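Local coordinates for protein positive phenol-degradative gene regulator (PDB 5FRW) that probably switches on transcription of phenol-degradation genes as a sigma-54-type activator, this N-terminal part of it being the sensor domain that holds phenol, at residues A49-L54 against Q141-A146; L66-G71 against M153-A158; L95-C100 against T159-A164; E105-V110 against D132-D137; L113-N118 against G126-E131. All coordinates share one frame; numbering follows the deposited sequence.

Interactions 2, 3 and 4 are buried, interaction 5 is partly so, and interaction 1 lies at the surface. Helix 152-166 serves both interaction 2, where two glycines bring its backbone against helix 60-83, and interaction 3, where a tyrosine ring spans a wider gap. Helix 134-143 is shared too: its start is held by one backbone bond in interaction 4, its end by a lysine in interaction 1. Interactions 4 and 5 both use strand 109-118, the latter through regular strand pairing interrupted by a bulge. Phenol touches interactions 2 to 5, whereas the second subunit touches interactions 1, 2 and 4.

Interaction 1. Residues A49-L54 against Q141-A146; sequences ALRKEL and QMFGVA
K52 and F143 run past each other in opposite directions where the last turn of helix 134-143 leans on helix 44-58, a helix-end-on-helix contact at the surface of the sensor domain. K52 leaves its helix with CG anti to the backbone N and then bends (chi2 63°). That bend lays the chain alongside the phenylalanine, with CD 3.5 Å from CE1 of F143, and carries the amine on to the carbonyl of M142. R51 approaches the same ring from another side. Its CG and CD lie at the ring edge, CD being 3.8 Å from F143 CE2, and the guanidinium plane is turned 47° from the ring. The charged end of R51 goes elsewhere: it forms a salt bridge with E135 and a cation-pi contact with F67. The ring thus meets the aliphatic parts of two neighbouring basic side chains, R51 at its edge and K52 obliquely. M142 points toward helix 44-58 and folds back at chi2, bringing its CE to 3.8 Å from the backbone N of A49. On the far side of helix 44-58, E53 pairs with R69 of the second subunit. Past F143 the chain leaves the helix at G144, so a positive charge at this C-terminal end probably suits the helix dipole. K52 NZ donates to M142 O at 2.7 Å, tilted 32° from the carbonyl plane.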
# COMPACT_ATOMS: atom_id res chain seq x y z
N ALA A 49 -7.92 4.74 -6.23
CA ALA A 49 -8.85 4.10 -7.16
C ALA A 49 -9.64 2.99 -6.46
O ALA A 49 -10.86 2.85 -6.65
CB ALA A 49 -8.10 3.55 -8.37
N LEU A 50 -8.96 2.19 -5.65
CA LEU A 50 -9.63 1.20 -4.82
C LEU A 50 -10.68 1.85 -3.91
O LEU A 50 -11.81 1.35 -3.78
CB LEU A 50 -8.62 0.44 -3.97
CG LEU A 50 -9.26 -0.69 -3.17
CD1 LEU A 50 -9.78 -1.69 -4.19
CD2 LEU A 50 -8.28 -1.32 -2.17
N ARG A 51 -10.31 2.95 -3.26
CA ARG A 51 -11.23 3.61 -2.34
C ARG A 51 -12.49 4.07 -3.07
O ARG A 51 -13.60 3.90 -2.57
CB ARG A 51 -10.58 4.80 -1.66
CG ARG A 51 -11.58 5.52 -0.77
CD ARG A 51 -11.01 6.79 -0.18
NE ARG A 51 -10.01 6.38 0.77
CZ ARG A 51 -9.82 6.92 1.96
NH1 ARG A 51 -10.55 7.96 2.38
NH2 ARG A 51 -8.87 6.42 2.70
N LYS A 52 -12.30 4.65 -4.25
CA LYS A 52 -13.40 5.11 -5.09
C LYS A 52 -14.39 3.98 -5.37
O LYS A 52 -15.59 4.16 -5.20
CB LYS A 52 -12.86 5.69 -6.40
CG LYS A 52 -13.89 6.37 -7.31
CD LYS A 52 -14.52 7.60 -6.63
CE LYS A 52 -15.24 8.51 -7.64
NZ LYS A 52 -15.76 9.76 -7.00
N GLU A 53 -13.88 2.81 -5.77
CA GLU A 53 -14.77 1.69 -6.09
C GLU A 53 -15.44 1.15 -4.84
O GLU A 53 -16.60 0.72 -4.88
CB GLU A 53 -14.01 0.55 -6.77
CG GLU A 53 -13.56 0.84 -8.19
CD GLU A 53 -13.21 -0.42 -8.99
OE1 GLU A 53 -14.06 -1.34 -9.07
OE2 GLU A 53 -12.09 -0.47 -9.54
N LEU A 54 -14.70 1.16 -3.73
CA LEU A 54 -15.25 0.69 -2.49
C LEU A 54 -16.42 1.59 -2.04
O LEU A 54 -17.48 1.10 -1.67
CB LEU A 54 -14.16 0.60 -1.41
CG LEU A 54 -13.23 -0.61 -1.58
CD1 LEU A 54 -12.28 -0.77 -0.42
CD2 LEU A 54 -14.04 -1.89 -1.76
N GLN A 141 -9.19 14.37 -4.17
CA GLN A 141 -8.96 14.09 -5.58
C GLN A 141 -9.96 13.10 -6.15
O GLN A 141 -10.40 13.25 -7.28
CB GLN A 141 -7.55 13.59 -5.77
CG GLN A 141 -6.56 14.59 -5.23
CD GLN A 141 -5.15 14.07 -5.23
OE1 GLN A 141 -4.92 12.88 -5.48
NE2 GLN A 141 -4.19 14.95 -4.92
N MET A 142 -10.36 12.11 -5.38
CA MET A 142 -11.35 11.16 -5.86
C MET A 142 -12.78 11.66 -5.65
O MET A 142 -13.67 11.36 -6.44
CB MET A 142 -11.17 9.79 -5.18
CG MET A 142 -9.79 9.16 -5.34
SD MET A 142 -9.42 8.74 -7.06
CE MET A 142 -7.64 8.45 -6.98
N PHE A 143 -13.01 12.43 -4.59
CA PHE A 143 -14.39 12.76 -4.20
C PHE A 143 -14.68 14.25 -4.07
O PHE A 143 -15.84 14.65 -4.01
CB PHE A 143 -14.74 12.09 -2.87
CG PHE A 143 -14.71 10.59 -2.92
CD1 PHE A 143 -15.76 9.88 -3.48
CD2 PHE A 143 -13.63 9.89 -2.38
CE1 PHE A 143 -15.74 8.49 -3.51
CE2 PHE A 143 -13.60 8.51 -2.41
CZ PHE A 143 -14.65 7.80 -2.98
N GLY A 144 -13.63 15.06 -3.99
CA GLY A 144 -13.83 16.44 -3.60
C GLY A 144 -13.98 16.52 -2.09
O GLY A 144 -13.88 15.50 -1.39
N VAL A 145 -14.22 17.73 -1.61
CA VAL A 145 -14.30 18.02 -0.18
C VAL A 145 -15.37 17.18 0.51
O VAL A 145 -16.42 16.88 -0.07
CB VAL A 145 -14.55 19.53 0.06
CG1 VAL A 145 -15.96 19.91 -0.33
CG2 VAL A 145 -14.26 19.91 1.51
N ALA A 146 -15.09 16.79 1.75
CA ALA A 146 -15.98 15.93 2.50
C ALA A 146 -16.58 16.66 3.68
O ALA A 146 -16.13 17.74 4.07
CB ALA A 146 -15.24 14.71 2.97

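Interaction 2. Residues L66-G71 against M153-A158; sequences LFMRMG and MQIGYA. With IPH (phenol), chain C.
Backbone meets backbone first: G71 and M153 have their CA atoms 4.2 Å apart, and M68 and G156 come just as close. Several CA-H...O contacts fill this interface. G71 CA lies 3.3 Å from M153 O, G156 CA is 3.3 Å from M68 O, and Y157 CA sits 3.1 Å from G71 O. This is close helix packing through glycines: the axes of 66-71 and 153-158 approach to 6.4 Å and cross at -40°, joining helix 60-83 to helix 152-166 in the middle of the sensor domain. The apolar contacts flank the glycines. M153, with CG anti to its own N (chi1 -164°), lays CG beside G71, then bends at its end to set CE 3.5 Å from CD1 of F67, obliquely to that ring. M70 crosses M153, CG to CG at 4.1 Å. Of the polar ends, Y157 OH bonds D78, while its ring turns an edge to the bound phenol, CE1 lying 3.9 Å from phenol C6.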
# COMPACT_ATOMS: atom_id res chain seq x y z
N LEU A 66 -13.64 -0.78 6.36
CA LEU A 66 -12.57 -1.56 5.74
C LEU A 66 -11.20 -0.89 5.85
O LEU A 66 -10.19 -1.56 6.07
CB LEU A 66 -12.88 -1.80 4.26
CG LEU A 66 -13.88 -2.91 3.94
CD1 LEU A 66 -14.31 -2.77 2.49
CD2 LEU A 66 -13.27 -4.28 4.19
N PHE A 67 -11.18 0.43 5.70
CA PHE A 67 -9.93 1.16 5.74
C PHE A 67 -9.42 1.37 7.16
O PHE A 67 -8.22 1.21 7.41
CB PHE A 67 -10.08 2.50 5.02
CG PHE A 67 -9.89 2.38 3.53
CD1 PHE A 67 -8.64 2.11 3.01
CD2 PHE A 67 -10.97 2.50 2.67
CE1 PHE A 67 -8.46 1.97 1.64
CE2 PHE A 67 -10.80 2.36 1.30
CZ PHE A 67 -9.54 2.09 0.79
N MET A 68 -10.32 1.70 8.08
CA MET A 68 -9.93 1.81 9.47
C MET A 68 -9.33 0.48 9.96
O MET A 68 -8.33 0.47 10.65
CB MET A 68 -11.12 2.22 10.35
CG MET A 68 -11.60 3.65 10.13
SD MET A 68 -13.09 4.06 11.08
CE MET A 68 -12.46 3.98 12.75
N ARG A 69 -9.93 -0.64 9.57
CA ARG A 69 -9.41 -1.96 9.99
C ARG A 69 -8.04 -2.22 9.37
O ARG A 69 -7.14 -2.76 10.02
CB ARG A 69 -10.38 -3.08 9.62
CG ARG A 69 -11.54 -3.28 10.59
CD ARG A 69 -12.63 -4.14 9.97
NE ARG A 69 -13.85 -3.35 9.85
CZ ARG A 69 -14.69 -3.39 8.83
NH1 ARG A 69 -14.48 -4.19 7.79
NH2 ARG A 69 -15.76 -2.62 8.85
N MET A 70 -7.88 -1.85 8.11
CA MET A 70 -6.61 -2.04 7.44
C MET A 70 -5.55 -1.24 8.19
O MET A 70 -4.50 -1.78 8.53
CB MET A 70 -6.72 -1.66 5.96
CG MET A 70 -5.44 -1.19 5.32
SD MET A 70 -5.58 -1.16 3.50
CE MET A 70 -5.15 -2.82 3.20
N GLY A 71 -5.85 0.02 8.50
CA GLY A 71 -4.97 0.86 9.31
C GLY A 71 -4.68 0.27 10.68
O GLY A 71 -3.56 0.31 11.17
N MET A 153 -7.88 5.13 7.25
CA MET A 153 -6.74 4.26 7.49
C MET A 153 -5.78 4.89 8.49
O MET A 153 -5.24 4.18 9.34
CB MET A 153 -6.00 3.99 6.20
CG MET A 153 -5.04 2.81 6.28
SD MET A 153 -4.11 2.69 4.69
CE MET A 153 -5.32 3.25 3.52
N GLN A 154 -5.59 6.20 8.42
CA GLN A 154 -4.65 6.86 9.33
C GLN A 154 -5.13 6.82 10.79
O GLN A 154 -4.31 6.66 11.72
CB GLN A 154 -4.40 8.30 8.88
CG GLN A 154 -3.96 8.41 7.44
CD GLN A 154 -3.53 9.80 7.06
OE1 GLN A 154 -3.68 10.76 7.83
NE2 GLN A 154 -3.02 9.92 5.85
N ILE A 155 -6.44 6.95 11.01
CA ILE A 155 -7.01 6.90 12.37
C ILE A 155 -6.97 5.47 12.90
O ILE A 155 -6.63 5.23 14.06
CB ILE A 155 -8.47 7.40 12.39
CG1 ILE A 155 -8.48 8.93 12.44
CG2 ILE A 155 -9.23 6.83 13.61
CD1 ILE A 155 -7.85 9.49 13.74
N GLY A 156 -7.27 4.51 12.02
CA GLY A 156 -7.19 3.10 12.37
C GLY A 156 -5.80 2.76 12.86
O GLY A 156 -5.64 2.04 13.84
N TYR A 157 -4.79 3.32 12.20
CA TYR A 157 -3.39 3.08 12.57
C TYR A 157 -3.07 3.62 13.96
O TYR A 157 -2.47 2.91 14.79
CB TYR A 157 -2.44 3.69 11.53
CG TYR A 157 -0.96 3.45 11.81
CD1 TYR A 157 -0.27 4.20 12.76
CD2 TYR A 157 -0.24 2.50 11.10
CE1 TYR A 157 1.07 3.98 13.03
CE2 TYR A 157 1.11 2.28 11.35
CZ TYR A 157 1.76 3.02 12.31
OH TYR A 157 3.10 2.82 12.56
N ALA A 158 -3.44 4.87 14.23
CA ALA A 158 -3.17 5.44 15.56
C ALA A 158 -3.88 4.62 16.65
O ALA A 158 -3.33 4.37 17.74
CB ALA A 158 -3.62 6.90 15.61
C1 IPH C . 0.06 8.59 14.82
C2 IPH C . -0.39 9.33 15.92
C3 IPH C . -0.41 8.75 17.18
C4 IPH C . 0.04 7.45 17.33
C5 IPH C . 0.50 6.71 16.25
C6 IPH C . 0.51 7.29 14.98
O1 IPH C . 0.07 9.17 13.54

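Interaction 3. Residues L95-C100 against T159-A164; sequences LEMGPC and TGYTSA. With IPH (phenol), chain C.
Y161 reaches from helix 152-166 to the start of helix 97-104 and carries most of this contact. Its CB points toward 95-100, and with chi1 at 180° the ring continues outward across the gap. From CG onward the ring lies under G98. The glycine CA sits 3.5 Å from the ring centroid of Y161, only 14° off the normal, a CH-pi contact over the middle of one face that the lack of a side chain on G98 allows. CD1 of Y161 comes within 4.1 Å of C5 of the bound phenol, which meets the ring obliquely. Further out, CE1 of Y161 is 3.4 Å from the carbonyl O of L95, whose CD2 methyl also approaches that carbon, at 4.3 Å. CZ of Y161 lies 3.2 Å from G98 N. At the tip, OH of Y161 lies 3.2 Å from CB of M97 and is hydrogen-bonded to the carbonyl O of M94, which helps hold the tip in place. One residue along, T162 sends OG1 to the carbonyl of A158 and to the hydroxyl of Y172; the same OG1 is 3.9 Å from phenol C4. P99 adds its CD, 3.7 Å from phenol C5. Together the two helices line part of a buried phenol pocket, probably the effector site of this aromatic-sensing domain.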
# COMPACT_ATOMS: atom_id res chain seq x y z
N LEU A 95 5.77 5.53 22.79
CA LEU A 95 4.60 6.04 22.11
C LEU A 95 5.01 6.72 20.82
O LEU A 95 4.38 6.53 19.78
CB LEU A 95 3.83 7.03 23.00
CG LEU A 95 2.53 7.66 22.47
CD1 LEU A 95 2.77 8.92 21.63
CD2 LEU A 95 1.71 6.64 21.69
N GLU A 96 6.08 7.50 20.89
CA GLU A 96 6.44 8.46 19.84
C GLU A 96 6.90 7.75 18.56
O GLU A 96 6.91 8.32 17.47
CB GLU A 96 7.52 9.39 20.37
CG GLU A 96 7.93 10.52 19.45
CD GLU A 96 9.00 11.40 20.06
OE1 GLU A 96 9.93 10.83 20.69
OE2 GLU A 96 8.91 12.64 19.92
N MET A 97 7.24 6.48 18.71
CA MET A 97 7.62 5.63 17.61
C MET A 97 6.50 5.47 16.60
O MET A 97 6.75 5.37 15.41
CB MET A 97 8.04 4.29 18.18
CG MET A 97 9.28 4.43 19.01
SD MET A 97 10.58 4.44 17.80
CE MET A 97 10.10 2.87 17.08
N GLY A 98 5.27 5.46 17.09
CA GLY A 98 4.11 5.47 16.22
C GLY A 98 4.15 6.64 15.26
O GLY A 98 4.18 6.43 14.06
N PRO A 99 4.13 7.87 15.80
CA PRO A 99 4.33 9.07 14.97
C PRO A 99 5.49 8.95 13.97
O PRO A 99 5.32 9.32 12.81
CB PRO A 99 4.60 10.15 16.02
CG PRO A 99 3.65 9.78 17.12
CD PRO A 99 3.70 8.24 17.16
N CYS A 100 6.62 8.41 14.41
CA CYS A 100 7.79 8.23 13.56
C CYS A 100 7.53 7.24 12.44
O CYS A 100 7.87 7.49 11.28
CB CYS A 100 9.00 7.77 14.37
SG CYS A 100 9.59 8.99 15.59
N THR A 159 -5.09 4.20 16.35
CA THR A 159 -5.88 3.38 17.26
C THR A 159 -5.23 2.01 17.54
O THR A 159 -5.11 1.59 18.70
CB THR A 159 -7.29 3.17 16.69
OG1 THR A 159 -7.97 4.43 16.63
CG2 THR A 159 -8.08 2.22 17.56
N GLY A 160 -4.81 1.33 16.48
CA GLY A 160 -4.17 0.03 16.59
C GLY A 160 -2.81 0.10 17.25
O GLY A 160 -2.51 -0.67 18.16
N TYR A 161 -1.98 1.05 16.83
CA TYR A 161 -0.66 1.23 17.42
C TYR A 161 -0.75 1.54 18.91
O TYR A 161 -0.05 0.93 19.73
CB TYR A 161 0.11 2.36 16.71
CG TYR A 161 1.48 2.57 17.31
CD1 TYR A 161 1.66 3.43 18.39
CD2 TYR A 161 2.58 1.87 16.82
CE1 TYR A 161 2.90 3.58 18.97
CE2 TYR A 161 3.83 2.03 17.38
CZ TYR A 161 3.98 2.89 18.47
OH TYR A 161 5.22 3.05 19.04
N THR A 162 -1.60 2.49 19.28
CA THR A 162 -1.65 2.93 20.67
C THR A 162 -2.29 1.90 21.56
O THR A 162 -1.87 1.70 22.70
CB THR A 162 -2.40 4.25 20.80
OG1 THR A 162 -1.90 5.16 19.80
CG2 THR A 162 -2.22 4.82 22.20
N SER A 163 -3.31 1.22 21.04
CA SER A 163 -3.97 0.18 21.81
C SER A 163 -3.03 -1.00 22.06
O SER A 163 -2.92 -1.49 23.18
CB SER A 163 -5.24 -0.30 21.10
OG SER A 163 -6.13 0.78 20.91
N ALA A 164 -2.33 -1.45 21.02
CA ALA A 164 -1.38 -2.55 21.19
C ALA A 164 -0.28 -2.16 22.18
O ALA A 164 0.22 -2.98 22.96
CB ALA A 164 -0.77 -2.96 19.85
C1 IPH C . 0.06 8.59 14.82
C2 IPH C . -0.39 9.33 15.92
C3 IPH C . -0.41 8.75 17.18
C4 IPH C . 0.04 7.45 17.33
C5 IPH C . 0.50 6.71 16.25
C6 IPH C . 0.51 7.29 14.98
O1 IPH C . 0.07 9.17 13.54

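Interaction 4. Residues E105-V110 against D132-D137; sequences EGVVRV and DSFEGD. With IPH (phenol), chain C.
The carbonyl O of V107 takes a single, nearly straight hydrogen bond from the backbone N of F134, 3.0 Å long with an N-H...O angle of 170°, a bond that joins the turn before strand 109-118 to the first turn of helix 134-143. The side chains close in around this bond. V107 has CG1 anti to its N (chi1 176°), which sets that methyl 3.7 Å from CD2 of F134; the two side chains cross obliquely, and the ring presents its edge to V107 O. Next to that bond, V108 meets S133: its CG2 lies 3.4 Å from S133 OG, an apolar group against a hydroxyl whose polar contact, a weak bond, is with Q154. Further along the strand V110 leaves the contact and turns to the ligand, with CG2 3.3 Å from the phenol oxygen. R38 of the second subunit reaches in as well, bonding the carbonyls of both G106 and D132 through NH2, so the dimer partner grips both sides of this junction. G106 ends the preceding helix in a Schellman motif, while S133 stands at the N-cap position of the next, though its side chain makes no capping bond. The turn after one helix thus meets the start of the next beside the zinc site of the V4R region, the side chain of S133 lying about 4 Å from the metal.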
# COMPACT_ATOMS: atom_id res chain seq x y z
N GLU A 105 6.77 5.73 6.73
CA GLU A 105 5.97 4.99 5.77
C GLU A 105 5.28 5.94 4.80
O GLU A 105 4.57 5.48 3.89
CB GLU A 105 4.93 4.11 6.50
CG GLU A 105 5.60 3.01 7.30
CD GLU A 105 4.68 2.36 8.34
OE1 GLU A 105 3.45 2.58 8.30
OE2 GLU A 105 5.21 1.65 9.20
N GLY A 106 5.53 7.24 4.96
CA GLY A 106 5.08 8.25 4.02
C GLY A 106 3.58 8.48 4.05
O GLY A 106 2.96 8.96 3.10
N VAL A 107 2.98 8.13 5.17
CA VAL A 107 1.55 8.24 5.32
C VAL A 107 1.17 9.68 5.67
O VAL A 107 0.27 10.25 5.06
CB VAL A 107 1.03 7.24 6.40
CG1 VAL A 107 -0.47 7.41 6.63
CG2 VAL A 107 1.36 5.81 5.96
N VAL A 108 1.89 10.27 6.62
CA VAL A 108 1.58 11.57 7.18
C VAL A 108 2.77 12.07 7.99
O VAL A 108 3.54 11.28 8.52
CB VAL A 108 0.28 11.48 8.05
CG1 VAL A 108 0.49 10.57 9.27
CG2 VAL A 108 -0.20 12.85 8.51
N ARG A 109 2.93 13.39 8.06
CA ARG A 109 3.90 13.99 8.97
C ARG A 109 3.24 14.22 10.31
O ARG A 109 2.31 15.03 10.42
CB ARG A 109 4.44 15.31 8.42
CG ARG A 109 5.21 16.15 9.43
CD ARG A 109 6.62 15.64 9.60
NE ARG A 109 7.37 16.34 10.64
CZ ARG A 109 8.03 17.48 10.45
NH1 ARG A 109 8.02 18.07 9.26
NH2 ARG A 109 8.68 18.05 11.45
N VAL A 110 3.71 13.52 11.34
CA VAL A 110 3.06 13.57 12.64
C VAL A 110 3.85 14.41 13.64
O VAL A 110 5.05 14.24 13.79
CB VAL A 110 2.85 12.16 13.24
CG1 VAL A 110 1.85 12.21 14.39
CG2 VAL A 110 2.36 11.20 12.18
N ASP A 132 0.18 17.01 5.77
CA ASP A 132 0.34 16.31 4.49
C ASP A 132 -0.20 14.87 4.49
O ASP A 132 0.43 13.96 3.91
CB ASP A 132 1.82 16.31 4.10
CG ASP A 132 2.35 17.73 3.88
OD1 ASP A 132 1.61 18.56 3.31
OD2 ASP A 132 3.48 18.02 4.33
N SER A 133 -1.36 14.65 5.11
CA SER A 133 -1.99 13.34 5.11
C SER A 133 -2.21 12.88 3.68
O SER A 133 -2.88 13.58 2.92
CB SER A 133 -3.32 13.35 5.86
OG SER A 133 -3.17 13.85 7.17
N PHE A 134 -1.68 11.72 3.33
CA PHE A 134 -1.91 11.19 1.99
C PHE A 134 -3.39 10.93 1.82
O PHE A 134 -3.95 11.02 0.73
CB PHE A 134 -1.13 9.91 1.73
CG PHE A 134 -1.92 8.64 2.00
CD1 PHE A 134 -2.69 8.07 1.00
CD2 PHE A 134 -1.88 8.03 3.23
CE1 PHE A 134 -3.42 6.92 1.23
CE2 PHE A 134 -2.61 6.87 3.48
CZ PHE A 134 -3.37 6.31 2.48
N GLU A 135 -4.05 10.56 2.91
CA GLU A 135 -5.38 10.01 2.79
C GLU A 135 -6.36 11.14 2.52
O GLU A 135 -7.29 11.02 1.71
CB GLU A 135 -5.75 9.23 4.05
CG GLU A 135 -7.04 8.48 3.95
CD GLU A 135 -7.16 7.37 5.01
OE1 GLU A 135 -6.41 7.42 6.00
OE2 GLU A 135 -8.00 6.46 4.84
N GLY A 136 -6.14 12.26 3.19
CA GLY A 136 -6.94 13.45 2.98
C GLY A 136 -6.85 13.92 1.53
O GLY A 136 -7.87 14.18 0.90
N ASP A 137 -5.64 14.00 1.00
CA ASP A 137 -5.45 14.46 -0.38
C ASP A 137 -6.07 13.50 -1.38
O ASP A 137 -6.81 13.92 -2.27
CB ASP A 137 -3.97 14.63 -0.70
CG ASP A 137 -3.21 15.39 0.37
OD1 ASP A 137 -3.86 15.99 1.27
OD2 ASP A 137 -1.96 15.43 0.29
C1 IPH C . 0.06 8.59 14.82
C2 IPH C . -0.39 9.33 15.92
C3 IPH C . -0.41 8.75 17.18
C4 IPH C . 0.04 7.45 17.33
C5 IPH C . 0.50 6.71 16.25
C6 IPH C . 0.51 7.29 14.98
O1 IPH C . 0.07 9.17 13.54

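Interaction 5. Residues L113-N118 against G126-E131; sequences LTVDIN and GEFLWE. With IPH (phenol), chain C.
V115 and F128 meet through their first torsions: chi1 of 176° puts CG1 of V115 anti to its N and so leaves CG2 anti to the carbonyl carbon, and F128 (chi1 -53°) has CG anti to its carbonyl carbon as well. V115 CG2 then comes 3.8 Å from F128 CZ, approaching the ring at a slant. One face of the F128 ring receives the bound phenol, whose C3 is 3.6 Å from F128 CZ and stands over the ring centre. G126, paired with V115 across the strands, has no side chain beside that ring. The backbones form an antiparallel beta hairpin of strands 109-118 and 123-131, at the border of the four-stranded sheet that roofs the phenol pocket. In it T114 and E127 are a hydrogen-bonded pair, with E127 N giving a nearly linear bond (172°) to T114 O at 3.0 Å. The return side is irregular: L113 N and T114 N both donate to E127 O, at 2.7 and 3.3 Å respectively, a classic beta bulge. On the face away from the phenol, T114 and E127 lie side by side, the CG2 methyl of T114 3.2 Å from E127 OE2. L113 folds along the neighbouring strand, its CD1 4.0 Å from L129 CB. Two residues beyond F128, W130 gives NE1 to the phenol oxygen O1 at 3.0 Å, and H102 is that oxygen's other hydrogen-bond partner.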
# COMPACT_ATOMS: atom_id res chain seq x y z
N LEU A 113 1.23 16.93 19.85
CA LEU A 113 0.91 18.24 20.41
C LEU A 113 1.02 18.24 21.94
O LEU A 113 1.79 19.00 22.51
CB LEU A 113 -0.48 18.67 19.97
CG LEU A 113 -0.49 19.11 18.51
CD1 LEU A 113 -1.92 19.21 17.97
CD2 LEU A 113 0.26 20.43 18.38
N THR A 114 0.28 17.37 22.60
CA THR A 114 0.63 17.02 23.97
C THR A 114 0.18 15.60 24.28
O THR A 114 -0.88 15.14 23.83
CB THR A 114 0.05 18.00 25.02
OG1 THR A 114 0.68 17.76 26.29
CG2 THR A 114 -1.45 17.83 25.17
N VAL A 115 1.01 14.89 25.03
CA VAL A 115 0.75 13.50 25.32
C VAL A 115 0.93 13.21 26.79
O VAL A 115 2.01 13.42 27.36
CB VAL A 115 1.68 12.57 24.51
CG1 VAL A 115 1.44 11.11 24.92
CG2 VAL A 115 1.50 12.78 23.01
N ASP A 116 -0.12 12.72 27.40
CA ASP A 116 -0.05 12.21 28.76
C ASP A 116 -0.19 10.69 28.66
O ASP A 116 -1.26 10.20 28.30
CB ASP A 116 -1.16 12.86 29.60
CG ASP A 116 -1.36 12.21 30.97
OD1 ASP A 116 -0.46 11.48 31.46
OD2 ASP A 116 -2.46 12.42 31.56
N ILE A 117 0.89 9.96 28.92
CA ILE A 117 0.86 8.50 28.82
C ILE A 117 1.50 7.75 30.00
O ILE A 117 2.61 8.08 30.44
CB ILE A 117 1.54 8.00 27.51
CG1 ILE A 117 1.51 6.47 27.45
CG2 ILE A 117 2.97 8.51 27.40
CD1 ILE A 117 1.87 5.90 26.10
N ASN A 118 0.79 6.75 30.50
CA ASN A 118 1.27 5.87 31.55
C ASN A 118 0.78 4.47 31.27
O ASN A 118 -0.41 4.19 31.45
CB ASN A 118 0.77 6.35 32.92
CG ASN A 118 1.56 5.76 34.07
OD1 ASN A 118 1.90 4.57 34.09
ND2 ASN A 118 1.85 6.60 35.06
N GLY A 126 -3.85 11.77 24.26
CA GLY A 126 -2.95 12.24 23.21
C GLY A 126 -3.58 13.09 22.11
O GLY A 126 -4.59 12.72 21.52
N GLU A 127 -2.97 14.23 21.83
CA GLU A 127 -3.37 15.03 20.68
C GLU A 127 -2.16 15.27 19.77
O GLU A 127 -1.06 15.57 20.22
CB GLU A 127 -4.01 16.36 21.12
CG GLU A 127 -3.58 16.86 22.49
CD GLU A 127 -4.47 17.98 23.07
OE1 GLU A 127 -5.72 17.82 23.14
OE2 GLU A 127 -3.92 19.04 23.46
N PHE A 128 -2.38 15.11 18.47
CA PHE A 128 -1.30 15.16 17.48
C PHE A 128 -1.75 16.02 16.32
O PHE A 128 -2.93 16.05 16.00
CB PHE A 128 -0.94 13.76 16.97
CG PHE A 128 -0.63 12.76 18.05
CD1 PHE A 128 -1.64 12.14 18.75
CD2 PHE A 128 0.68 12.44 18.35
CE1 PHE A 128 -1.35 11.22 19.76
CE2 PHE A 128 0.99 11.53 19.35
CZ PHE A 128 -0.03 10.92 20.06
N LEU A 129 -0.79 16.69 15.70
CA LEU A 129 -1.00 17.38 14.43
C LEU A 129 -0.60 16.44 13.29
O LEU A 129 0.41 15.74 13.38
CB LEU A 129 -0.18 18.68 14.41
CG LEU A 129 0.30 19.30 13.09
CD1 LEU A 129 -0.82 20.00 12.37
CD2 LEU A 129 1.44 20.29 13.34
N TRP A 130 -1.42 16.40 12.25
CA TRP A 130 -1.14 15.65 11.04
C TRP A 130 -0.96 16.59 9.86
O TRP A 130 -1.92 17.24 9.44
CB TRP A 130 -2.27 14.69 10.71
CG TRP A 130 -2.21 13.36 11.42
CD1 TRP A 130 -1.17 12.85 12.15
CD2 TRP A 130 -3.24 12.36 11.45
NE1 TRP A 130 -1.49 11.60 12.62
CE2 TRP A 130 -2.76 11.28 12.20
CE3 TRP A 130 -4.52 12.29 10.90
CZ2 TRP A 130 -3.51 10.13 12.42
CZ3 TRP A 130 -5.28 11.14 11.13
CH2 TRP A 130 -4.76 10.08 11.88
N GLU A 131 0.24 16.63 9.29
CA GLU A 131 0.51 17.46 8.12
C GLU A 131 0.72 16.57 6.91
O GLU A 131 1.33 15.50 7.01
CB GLU A 131 1.72 18.37 8.36
CG GLU A 131 1.51 19.37 9.48
CD GLU A 131 2.78 20.11 9.87
OE1 GLU A 131 3.64 19.50 10.55
OE2 GLU A 131 2.90 21.30 9.51
C1 IPH C . 0.06 8.59 14.82
C2 IPH C . -0.39 9.33 15.92
C3 IPH C . -0.41 8.75 17.18
C4 IPH C . 0.04 7.45 17.33
C5 IPH C . 0.50 6.71 16.25
C6 IPH C . 0.51 7.29 14.98
O1 IPH C . 0.07 9.17 13.54